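Local coordinates for protein putative sugar isomerase (Parabacteroides distasonis, PDB 3LMZ) that probably acts as a sugar isomerase built on a xylose isomerase-like TIM barrel, although its substrate is not established, at residues G77-E88 with V103-L114; D163-G171 with K191-G200. All coordinates share one frame; numbering follows the deposited sequence.

Contact 1: residues G77-E88 with V103-L114; sequences GYAVGPIYMKSE and VKLIVGVPNYEL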
loop_
_atom_site.group_PDB
_atom_site.type_symbol
_atom_site.label_atom_id
_atom_site.label_comp_id
_atom_site.label_asym_id
_atom_site.label_seq_id
_atom_site.Cartn_x
_atom_site.Cartn_y
_atom_site.Cartn_z
ATOM N N GLY A 77 13.974 12.189 -13.516
ATOM C CA GLY A 77 14.977 11.174 -13.619
ATOM C C GLY A 77 16.201 11.639 -12.849
ATOM O O GLY A 77 16.912 12.542 -13.293
ATOM N N TYR A 78 16.477 11.018 -11.696
ATOM C CA TYR A 78 17.438 11.557 -10.731
ATOM C C TYR A 78 18.857 10.992 -10.806
ATOM O O TYR A 78 19.804 11.584 -10.214
ATOM C CB TYR A 78 16.907 11.449 -9.297
ATOM C CG TYR A 78 17.044 10.074 -8.703
ATOM C CD1 TYR A 78 16.053 9.104 -8.837
ATOM C CD2 TYR A 78 18.173 9.734 -7.979
ATOM C CE1 TYR A 78 16.221 7.801 -8.275
ATOM C CE2 TYR A 78 18.341 8.460 -7.426
ATOM C CZ TYR A 78 17.337 7.496 -7.556
ATOM O OH TYR A 78 17.488 6.217 -7.046
ATOM N N ALA A 79 18.979 9.839 -11.450
ATOM C CA ALA A 79 20.244 9.149 -11.612
ATOM C C ALA A 79 20.060 8.182 -12.776
ATOM O O ALA A 79 18.952 7.979 -13.273
ATOM C CB ALA A 79 20.595 8.407 -10.317
ATOM N N VAL A 80 21.194 7.626 -13.181
ATOM C CA VAL A 80 21.191 6.544 -14.185
ATOM C C VAL A 80 21.756 5.245 -13.598
ATOM O O VAL A 80 22.751 5.301 -12.814
ATOM C CB VAL A 80 21.990 6.903 -15.484
ATOM C CG1 VAL A 80 21.282 8.057 -16.291
ATOM C CG2 VAL A 80 23.460 7.285 -15.194
ATOM N N GLY A 81 21.115 4.123 -13.960
ATOM C CA GLY A 81 21.624 2.790 -13.613
ATOM C C GLY A 81 20.683 1.993 -12.761
ATOM O O GLY A 81 19.554 2.399 -12.557
ATOM N N PRO A 82 21.151 0.870 -12.217
ATOM C CA PRO A 82 22.517 0.380 -12.362
ATOM C C PRO A 82 23.004 0.124 -13.788
ATOM O O PRO A 82 22.303 -0.411 -14.618
ATOM C CB PRO A 82 22.501 -0.946 -11.604
ATOM C CG PRO A 82 21.332 -0.830 -10.607
ATOM C CD PRO A 82 20.353 0.115 -11.235
ATOM N N ILE A 83 24.248 0.493 -14.040
ATOM C CA ILE A 83 24.957 0.234 -15.289
ATOM C C ILE A 83 26.162 -0.653 -14.953
ATOM O O ILE A 83 27.031 -0.235 -14.189
ATOM C CB ILE A 83 25.464 1.534 -15.986
ATOM C CG1 ILE A 83 24.303 2.511 -16.282
ATOM C CG2 ILE A 83 26.234 1.149 -17.274
ATOM C CD1 ILE A 83 24.711 3.887 -16.747
ATOM N N TYR A 84 26.200 -1.859 -15.487
ATOM C CA TYR A 84 27.305 -2.771 -15.297
ATOM C C TYR A 84 28.453 -2.283 -16.206
ATOM O O TYR A 84 28.194 -1.904 -17.380
ATOM C CB TYR A 84 26.923 -4.190 -15.664
ATOM C CG TYR A 84 26.087 -4.883 -14.610
ATOM C CD1 TYR A 84 24.804 -4.476 -14.291
ATOM C CD2 TYR A 84 26.623 -5.919 -13.863
ATOM C CE1 TYR A 84 24.079 -5.123 -13.270
ATOM C CE2 TYR A 84 25.899 -6.579 -12.866
ATOM C CZ TYR A 84 24.618 -6.202 -12.601
ATOM O OH TYR A 84 23.866 -6.869 -11.611
HETATM N N MSE A 85 29.669 -2.295 -15.685
HETATM C CA MSE A 85 30.840 -1.777 -16.393
HETATM C C MSE A 85 32.004 -2.751 -16.284
HETATM O O MSE A 85 32.525 -2.926 -15.196
HETATM C CB MSE A 85 31.234 -0.402 -15.860
HETATM C CG MSE A 85 30.090 0.547 -15.893
HETATM SE SE MSE A 85 30.476 2.317 -15.110
HETATM C CE MSE A 85 28.662 2.720 -14.640
ATOM N N LYS A 86 32.427 -3.346 -17.393
ATOM C CA LYS A 86 33.505 -4.351 -17.368
ATOM C C LYS A 86 34.758 -3.908 -18.159
ATOM O O LYS A 86 35.685 -4.700 -18.327
ATOM C CB LYS A 86 33.011 -5.687 -17.885
ATOM C CG LYS A 86 32.640 -5.674 -19.371
ATOM C CD LYS A 86 32.170 -7.105 -19.824
ATOM C CE LYS A 86 31.492 -7.119 -21.201
ATOM N NZ LYS A 86 30.274 -6.267 -21.294
ATOM N N SER A 87 34.775 -2.680 -18.648
ATOM C CA SER A 87 35.942 -2.150 -19.333
ATOM C C SER A 87 35.987 -0.644 -19.190
ATOM O O SER A 87 34.946 -0.000 -18.906
ATOM C CB SER A 87 35.818 -2.514 -20.816
ATOM O OG SER A 87 34.829 -1.713 -21.425
ATOM N N GLU A 88 37.157 -0.067 -19.445
ATOM C CA GLU A 88 37.304 1.372 -19.350
ATOM C C GLU A 88 36.369 2.052 -20.363
ATOM O O GLU A 88 35.830 3.126 -20.087
ATOM C CB GLU A 88 38.755 1.785 -19.683
ATOM C CG GLU A 88 39.696 1.413 -18.607
ATOM C CD GLU A 88 41.116 1.975 -18.830
ATOM O OE1 GLU A 88 41.369 2.663 -19.849
ATOM O OE2 GLU A 88 41.940 1.731 -17.944
ATOM N N VAL A 103 22.273 14.184 -15.246
ATOM C CA VAL A 103 22.340 13.729 -13.854
ATOM C C VAL A 103 23.783 13.815 -13.312
ATOM O O VAL A 103 24.743 13.976 -14.090
ATOM C CB VAL A 103 21.786 12.313 -13.663
ATOM C CG1 VAL A 103 20.314 12.278 -14.089
ATOM C CG2 VAL A 103 22.625 11.287 -14.386
ATOM N N LYS A 104 23.912 13.779 -11.983
ATOM C CA LYS A 104 25.220 13.843 -11.325
ATOM C C LYS A 104 25.465 12.629 -10.444
ATOM O O LYS A 104 26.396 12.657 -9.615
ATOM C CB LYS A 104 25.373 15.146 -10.555
ATOM C CG LYS A 104 25.218 16.300 -11.516
ATOM C CD LYS A 104 25.789 17.576 -11.049
ATOM C CE LYS A 104 25.535 18.659 -12.156
ATOM N NZ LYS A 104 24.273 18.420 -13.003
ATOM N N LEU A 105 24.609 11.612 -10.597
ATOM C CA LEU A 105 24.701 10.362 -9.815
ATOM C C LEU A 105 24.524 9.198 -10.795
ATOM O O LEU A 105 23.560 9.105 -11.577
ATOM C CB LEU A 105 23.591 10.288 -8.744
ATOM C CG LEU A 105 23.469 8.995 -7.930
ATOM C CD1 LEU A 105 24.736 8.678 -7.213
ATOM C CD2 LEU A 105 22.234 9.068 -6.943
ATOM N N ILE A 106 25.504 8.307 -10.716
ATOM C CA ILE A 106 25.562 7.093 -11.510
ATOM C C ILE A 106 25.546 5.901 -10.534
ATOM O O ILE A 106 26.326 5.858 -9.588
ATOM C CB ILE A 106 26.861 7.004 -12.351
ATOM C CG1 ILE A 106 26.923 8.132 -13.366
ATOM C CG2 ILE A 106 27.001 5.622 -13.015
ATOM C CD1 ILE A 106 28.297 8.209 -14.174
ATOM N N VAL A 107 24.582 5.001 -10.729
ATOM C CA VAL A 107 24.513 3.723 -10.016
ATOM C C VAL A 107 25.178 2.702 -10.959
ATOM O O VAL A 107 24.812 2.524 -12.122
ATOM C CB VAL A 107 23.076 3.369 -9.624
ATOM C CG1 VAL A 107 23.095 2.086 -8.746
ATOM C CG2 VAL A 107 22.398 4.572 -8.865
ATOM N N GLY A 108 26.230 2.052 -10.452
ATOM C CA GLY A 108 27.098 1.205 -11.276
ATOM C C GLY A 108 27.476 -0.114 -10.640
ATOM O O GLY A 108 27.330 -0.290 -9.415
ATOM N N VAL A 109 27.924 -1.030 -11.494
ATOM C CA VAL A 109 28.549 -2.243 -11.041
ATOM C C VAL A 109 29.851 -2.407 -11.817
ATOM O O VAL A 109 29.874 -3.067 -12.846
ATOM C CB VAL A 109 27.612 -3.454 -11.188
ATOM C CG1 VAL A 109 28.218 -4.721 -10.532
ATOM C CG2 VAL A 109 26.237 -3.116 -10.573
ATOM N N PRO A 110 30.938 -1.787 -11.341
ATOM C CA PRO A 110 32.256 -1.897 -12.052
ATOM C C PRO A 110 33.033 -3.104 -11.560
ATOM O O PRO A 110 33.074 -3.354 -10.330
ATOM C CB PRO A 110 32.950 -0.625 -11.647
ATOM C CG PRO A 110 32.424 -0.325 -10.277
ATOM C CD PRO A 110 31.045 -0.941 -10.147
ATOM N N ASN A 111 33.738 -3.774 -12.461
ATOM C CA ASN A 111 34.655 -4.830 -12.037
ATOM C C ASN A 111 35.624 -4.212 -10.993
ATOM O O ASN A 111 36.024 -3.031 -11.081
ATOM C CB ASN A 111 35.504 -5.333 -13.230
ATOM C CG ASN A 111 34.704 -6.123 -14.255
ATOM O OD1 ASN A 111 33.488 -6.146 -14.224
ATOM N ND2 ASN A 111 35.408 -6.780 -15.178
ATOM N N TYR A 112 36.012 -4.990 -9.996
ATOM C CA TYR A 112 36.902 -4.457 -8.928
ATOM C C TYR A 112 38.136 -3.767 -9.489
ATOM O O TYR A 112 38.547 -2.746 -8.990
ATOM C CB TYR A 112 37.421 -5.599 -8.012
ATOM C CG TYR A 112 36.427 -6.158 -7.014
ATOM C CD1 TYR A 112 35.734 -5.362 -6.140
ATOM C CD2 TYR A 112 36.283 -7.537 -6.861
ATOM C CE1 TYR A 112 34.828 -5.883 -5.256
ATOM C CE2 TYR A 112 35.389 -8.079 -5.925
ATOM C CZ TYR A 112 34.657 -7.237 -5.127
ATOM O OH TYR A 112 33.743 -7.686 -4.174
ATOM N N GLU A 113 38.736 -4.363 -10.501
ATOM C CA GLU A 113 39.995 -3.820 -11.035
ATOM C C GLU A 113 39.828 -2.483 -11.706
ATOM O O GLU A 113 40.815 -1.817 -12.037
ATOM C CB GLU A 113 40.683 -4.828 -11.983
ATOM C CG GLU A 113 40.044 -5.091 -13.317
ATOM C CD GLU A 113 38.892 -6.117 -13.310
ATOM O OE1 GLU A 113 38.508 -6.664 -12.225
ATOM O OE2 GLU A 113 38.374 -6.388 -14.450
ATOM N N LEU A 114 38.591 -2.114 -11.988
ATOM C CA LEU A 114 38.252 -0.840 -12.600
ATOM C C LEU A 114 37.940 0.286 -11.641
ATOM O O LEU A 114 37.697 1.424 -12.085
ATOM C CB LEU A 114 37.108 -0.991 -13.608
ATOM C CG LEU A 114 37.374 -1.916 -14.791
ATOM C CD1 LEU A 114 36.102 -2.168 -15.598
ATOM C CD2 LEU A 114 38.523 -1.362 -15.664
HETATM O O HOH W 1 21.629 13.553 -10.351
#
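Val80 and Ile106 open a parallel pairing of strands 77-85 and 105-110, whose axes approach to 4.2 Å at 26°, and six backbone hydrogen bonds run along it. The register slips by one residue between Val80 and Ile83, a beta bulge at Gly81 and the cis-proline Pro82. Gly81, with no side chain, lets its CA lie 3.5 Å from Val107 O, which also takes the N-H of Ile83 at 2.8 Å and lies 3.1 Å from Pro82 CA. Beyond the bulge Tyr84 lays one ring face over Val109, whose CB stands 3.9 Å from the ring centroid and 15° off its normal, a CH-pi contact. The isopropyl group spreads under the ring, with CG1 below the CD2-CE2 side and CG2 below CE1 and CZ. On the face shared by Val80, Met85 and Ile106, selenomethionine Met85 is extended beyond CG, which carries its CE to 3.7 Å from Ile106 CG2; the slim unbranched chain also passes Gly108, whose bare CA lies beside that methyl. Helix 88-101, the crossover of this right-handed beta-alpha-beta unit, covers this face through Ile91, Ala94 and Ala98. Near the start, Ala79 CB is small enough to sit 3.8 Å from Leu105 CG, while water 1 links Tyr78 O to Lys104 N. Leu114 CD1 closes the other end, 3.4 Å from Ser87 N. Tyr84 OH binds a citrate, probably from crystallisation, and Tyr78 OH is hydrogen-bonded to Asp187 and Ser229. Main-chain bonds thus fix the register and apolar branches pack on both faces, while the hydroxyls of Tyr78 and Tyr84 bond outside the pair.

Contact 2: residues D163-G171 with K191-G200; sequences DVGHDLRNG and KDVTDSSKAG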
loop_
_atom_site.group_PDB
_atom_site.type_symbol
_atom_site.label_atom_id
_atom_site.label_comp_id
_atom_site.label_asym_id
_atom_site.label_seq_id
_atom_site.Cartn_x
_atom_site.Cartn_y
_atom_site.Cartn_z
ATOM N N ASP A 163 21.455 -1.567 -0.788
ATOM C CA ASP A 163 20.274 -2.399 -1.089
ATOM C C ASP A 163 19.961 -3.136 0.216
ATOM O O ASP A 163 20.642 -4.072 0.632
ATOM C CB ASP A 163 20.586 -3.353 -2.244
ATOM C CG ASP A 163 19.358 -4.145 -2.713
ATOM O OD1 ASP A 163 18.674 -4.707 -1.812
ATOM O OD2 ASP A 163 19.123 -4.106 -3.971
ATOM N N VAL A 164 18.871 -2.755 0.836
ATOM C CA VAL A 164 18.601 -3.233 2.169
ATOM C C VAL A 164 18.255 -4.729 2.140
ATOM O O VAL A 164 18.598 -5.469 3.064
ATOM C CB VAL A 164 17.512 -2.408 2.823
ATOM C CG1 VAL A 164 17.954 -0.924 2.868
ATOM C CG2 VAL A 164 16.071 -2.563 2.180
ATOM N N GLY A 165 17.612 -5.171 1.047
ATOM C CA GLY A 165 17.198 -6.551 0.932
ATOM C C GLY A 165 18.366 -7.468 0.705
ATOM O O GLY A 165 18.527 -8.513 1.368
ATOM N N HIS A 166 19.210 -7.125 -0.260
ATOM C CA HIS A 166 20.405 -7.932 -0.495
ATOM C C HIS A 166 21.375 -7.930 0.692
ATOM O O HIS A 166 21.986 -8.967 0.994
ATOM C CB HIS A 166 21.122 -7.496 -1.762
ATOM C CG HIS A 166 20.367 -7.839 -2.992
ATOM N ND1 HIS A 166 19.664 -9.029 -3.114
ATOM C CD2 HIS A 166 20.214 -7.175 -4.165
ATOM C CE1 HIS A 166 19.112 -9.074 -4.317
ATOM N NE2 HIS A 166 19.417 -7.961 -4.964
ATOM N N ASP A 167 21.487 -6.812 1.379
ATOM C CA ASP A 167 22.332 -6.745 2.562
ATOM C C ASP A 167 21.823 -7.733 3.632
ATOM O O ASP A 167 22.600 -8.483 4.195
ATOM C CB ASP A 167 22.370 -5.301 3.089
ATOM C CG ASP A 167 23.673 -4.938 3.841
ATOM O OD1 ASP A 167 24.787 -5.273 3.387
ATOM O OD2 ASP A 167 23.495 -4.239 4.863
ATOM N N LEU A 168 20.510 -7.710 3.898
ATOM C CA LEU A 168 19.957 -8.565 4.920
ATOM C C LEU A 168 20.118 -10.028 4.502
ATOM O O LEU A 168 20.412 -10.894 5.325
ATOM C CB LEU A 168 18.522 -8.237 5.276
ATOM C CG LEU A 168 17.927 -8.894 6.553
ATOM C CD1 LEU A 168 18.367 -8.199 7.833
ATOM C CD2 LEU A 168 16.387 -8.926 6.522
ATOM N N ARG A 169 19.938 -10.327 3.210
ATOM C CA ARG A 169 20.101 -11.709 2.714
ATOM C C ARG A 169 21.537 -12.194 2.844
ATOM O O ARG A 169 21.745 -13.429 2.945
ATOM C CB ARG A 169 19.650 -11.844 1.283
ATOM C CG ARG A 169 18.133 -11.750 1.156
ATOM C CD ARG A 169 17.696 -11.797 -0.322
ATOM N NE ARG A 169 18.126 -13.033 -0.949
ATOM C CZ ARG A 169 19.099 -13.139 -1.867
ATOM N NH1 ARG A 169 19.733 -12.087 -2.319
ATOM N NH2 ARG A 169 19.420 -14.351 -2.350
ATOM N N ASN A 170 22.506 -11.282 2.853
ATOM C CA ASN A 170 23.871 -11.656 3.137
ATOM C C ASN A 170 24.141 -11.836 4.645
ATOM O O ASN A 170 25.320 -12.104 5.016
ATOM C CB ASN A 170 24.895 -10.672 2.551
ATOM C CG ASN A 170 26.181 -11.364 2.162
ATOM O OD1 ASN A 170 26.160 -12.372 1.445
ATOM N ND2 ASN A 170 27.305 -10.844 2.651
ATOM N N GLY A 171 23.123 -11.735 5.499
ATOM C CA GLY A 171 23.323 -11.813 6.943
ATOM C C GLY A 171 23.812 -10.544 7.655
ATOM O O GLY A 171 24.281 -10.599 8.813
ATOM N N LYS A 191 13.253 -2.576 -0.421
ATOM C CA LYS A 191 12.577 -3.820 -0.800
ATOM C C LYS A 191 12.513 -4.617 0.499
ATOM O O LYS A 191 13.165 -4.246 1.510
ATOM C CB LYS A 191 13.372 -4.607 -1.874
ATOM C CG LYS A 191 14.827 -4.893 -1.461
ATOM C CD LYS A 191 15.628 -5.621 -2.540
ATOM C CE LYS A 191 15.843 -4.766 -3.763
ATOM N NZ LYS A 191 16.882 -5.431 -4.692
ATOM N N ASP A 192 11.684 -5.644 0.469
ATOM C CA ASP A 192 11.592 -6.535 1.590
ATOM C C ASP A 192 11.899 -7.979 1.192
ATOM O O ASP A 192 11.759 -8.351 0.035
ATOM C CB ASP A 192 10.196 -6.453 2.224
ATOM C CG ASP A 192 10.185 -6.657 3.761
ATOM O OD1 ASP A 192 11.207 -7.169 4.335
ATOM O OD2 ASP A 192 9.071 -6.375 4.384
ATOM N N VAL A 193 12.294 -8.788 2.147
ATOM C CA VAL A 193 12.726 -10.182 1.945
ATOM C C VAL A 193 12.158 -11.071 3.042
ATOM O O VAL A 193 11.936 -10.616 4.168
ATOM C CB VAL A 193 14.310 -10.249 1.886
ATOM C CG1 VAL A 193 14.799 -9.523 0.602
ATOM C CG2 VAL A 193 14.973 -9.734 3.196
ATOM N N THR A 194 12.066 -12.386 2.771
ATOM C CA THR A 194 11.400 -13.325 3.691
ATOM C C THR A 194 12.369 -13.922 4.732
ATOM O O THR A 194 11.932 -14.517 5.699
ATOM C CB THR A 194 10.722 -14.455 2.931
ATOM O OG1 THR A 194 11.729 -15.187 2.207
ATOM C CG2 THR A 194 9.690 -13.898 1.921
ATOM N N ASP A 195 13.670 -13.721 4.529
ATOM C CA ASP A 195 14.653 -14.254 5.464
ATOM C C ASP A 195 15.967 -13.533 5.299
ATOM O O ASP A 195 16.253 -13.029 4.196
ATOM C CB ASP A 195 14.879 -15.785 5.254
ATOM C CG ASP A 195 15.584 -16.443 6.401
ATOM O OD1 ASP A 195 15.517 -15.940 7.541
ATOM O OD2 ASP A 195 16.223 -17.482 6.165
ATOM N N SER A 196 16.747 -13.487 6.366
ATOM C CA SER A 196 18.101 -12.938 6.364
ATOM C C SER A 196 19.128 -14.007 5.930
ATOM O O SER A 196 20.124 -14.262 6.627
ATOM C CB SER A 196 18.427 -12.408 7.770
ATOM O OG SER A 196 18.174 -13.399 8.776
ATOM N N SER A 197 18.917 -14.578 4.751
ATOM C CA SER A 197 19.757 -15.615 4.164
ATOM C C SER A 197 19.576 -15.635 2.675
ATOM O O SER A 197 18.683 -15.006 2.134
ATOM C CB SER A 197 19.388 -16.999 4.731
ATOM O OG SER A 197 18.110 -17.415 4.287
ATOM N N LYS A 198 20.417 -16.380 1.997
ATOM C CA LYS A 198 20.293 -16.580 0.548
ATOM C C LYS A 198 18.905 -17.093 0.124
ATOM O O LYS A 198 18.384 -16.706 -0.939
ATOM C CB LYS A 198 21.441 -17.471 0.009
ATOM C CG LYS A 198 21.348 -17.759 -1.500
ATOM C CD LYS A 198 22.412 -18.773 -1.975
ATOM C CE LYS A 198 23.702 -18.094 -2.359
ATOM N NZ LYS A 198 24.584 -18.983 -3.195
ATOM N N ALA A 199 18.301 -17.907 0.983
ATOM C CA ALA A 199 16.953 -18.449 0.756
ATOM C C ALA A 199 15.839 -17.412 0.864
ATOM O O ALA A 199 14.705 -17.701 0.446
ATOM C CB ALA A 199 16.640 -19.633 1.692
ATOM N N GLY A 200 16.121 -16.251 1.452
ATOM C CA GLY A 200 15.121 -15.172 1.488
ATOM C C GLY A 200 14.745 -14.745 0.083
ATOM O O GLY A 200 15.612 -14.545 -0.762
#
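Lys191 NZ is gripped by three carboxylates: it makes a 2.7 Å salt bridge to Asp163 OD2, arriving on the syn lone pair, and two more to Glu231 and Glu233. The lysine reaches them by bending at chi3 (67°), after its CG and CD have passed over Gly165; Lys191 CG lies 3.8 Å from the bare CA of Gly165, which Val193 CG1 also touches. Asp163 serves two ends at once. With CG anti to the backbone N (chi1 -174°), OD1 turns back to cap helix 164-169 by accepting His166 N in an almost straight bond of 2.9 Å, while OD2 also receives His132 NE2. His166 NE2 hydrogen-bonds a citrate, probably from the crystallisation liquor, which is consistent with a pocket at the C-terminal ends of the barrel strands, where TIM-barrel enzymes carry their active sites. Farther along the helix, Arg169 holds the loop 194-200 by its carbonyls. NH2 donates to Lys198 O over 2.9 Å, with the oxygen close to the guanidinium plane and the N-H on a carbonyl lone pair. NE reaches Gly200 O, also at 2.9 Å but more bent, at 134°. Both acceptors belong to the type I turn 197-200, and the same NH2 pairs with Asp137, so the guanidinium joins the turn to the loop of Asp137. Its aliphatic part rests on Val193, with Arg169 CD 3.8 Å from Val193 CG1. The other methyl, Val193 CG2, meets Leu168 CD2 at 3.7 Å, where their branched methyls come together between the helix and the strand end. Leu168 and Ser196 also pack against Val7 of the second subunit, and Gly171 ends the helix in a Schellman motif.

How the contacts relate
Contact 1 joins two neighbouring strands of the barrel wall, whereas contact 2 fastens a short helix and a loop at the mouth of the same sheet; their centres lie about 23 Å apart and their nearest atoms about 8 Å. Both are partly buried, but contact 1 lies nearer the centre of the chain and relies on main-chain bonds and apolar side chains. Contact 2 depends on charged side chains that grip carboxylates and carbonyls, as suits a place where a helix and a turn meet with no main-chain hydrogen bonds between them. His132 bridges their surroundings, touching Pro82 and bonding to Asp163, and a citrate lies near each contact, at Tyr84 and at His166.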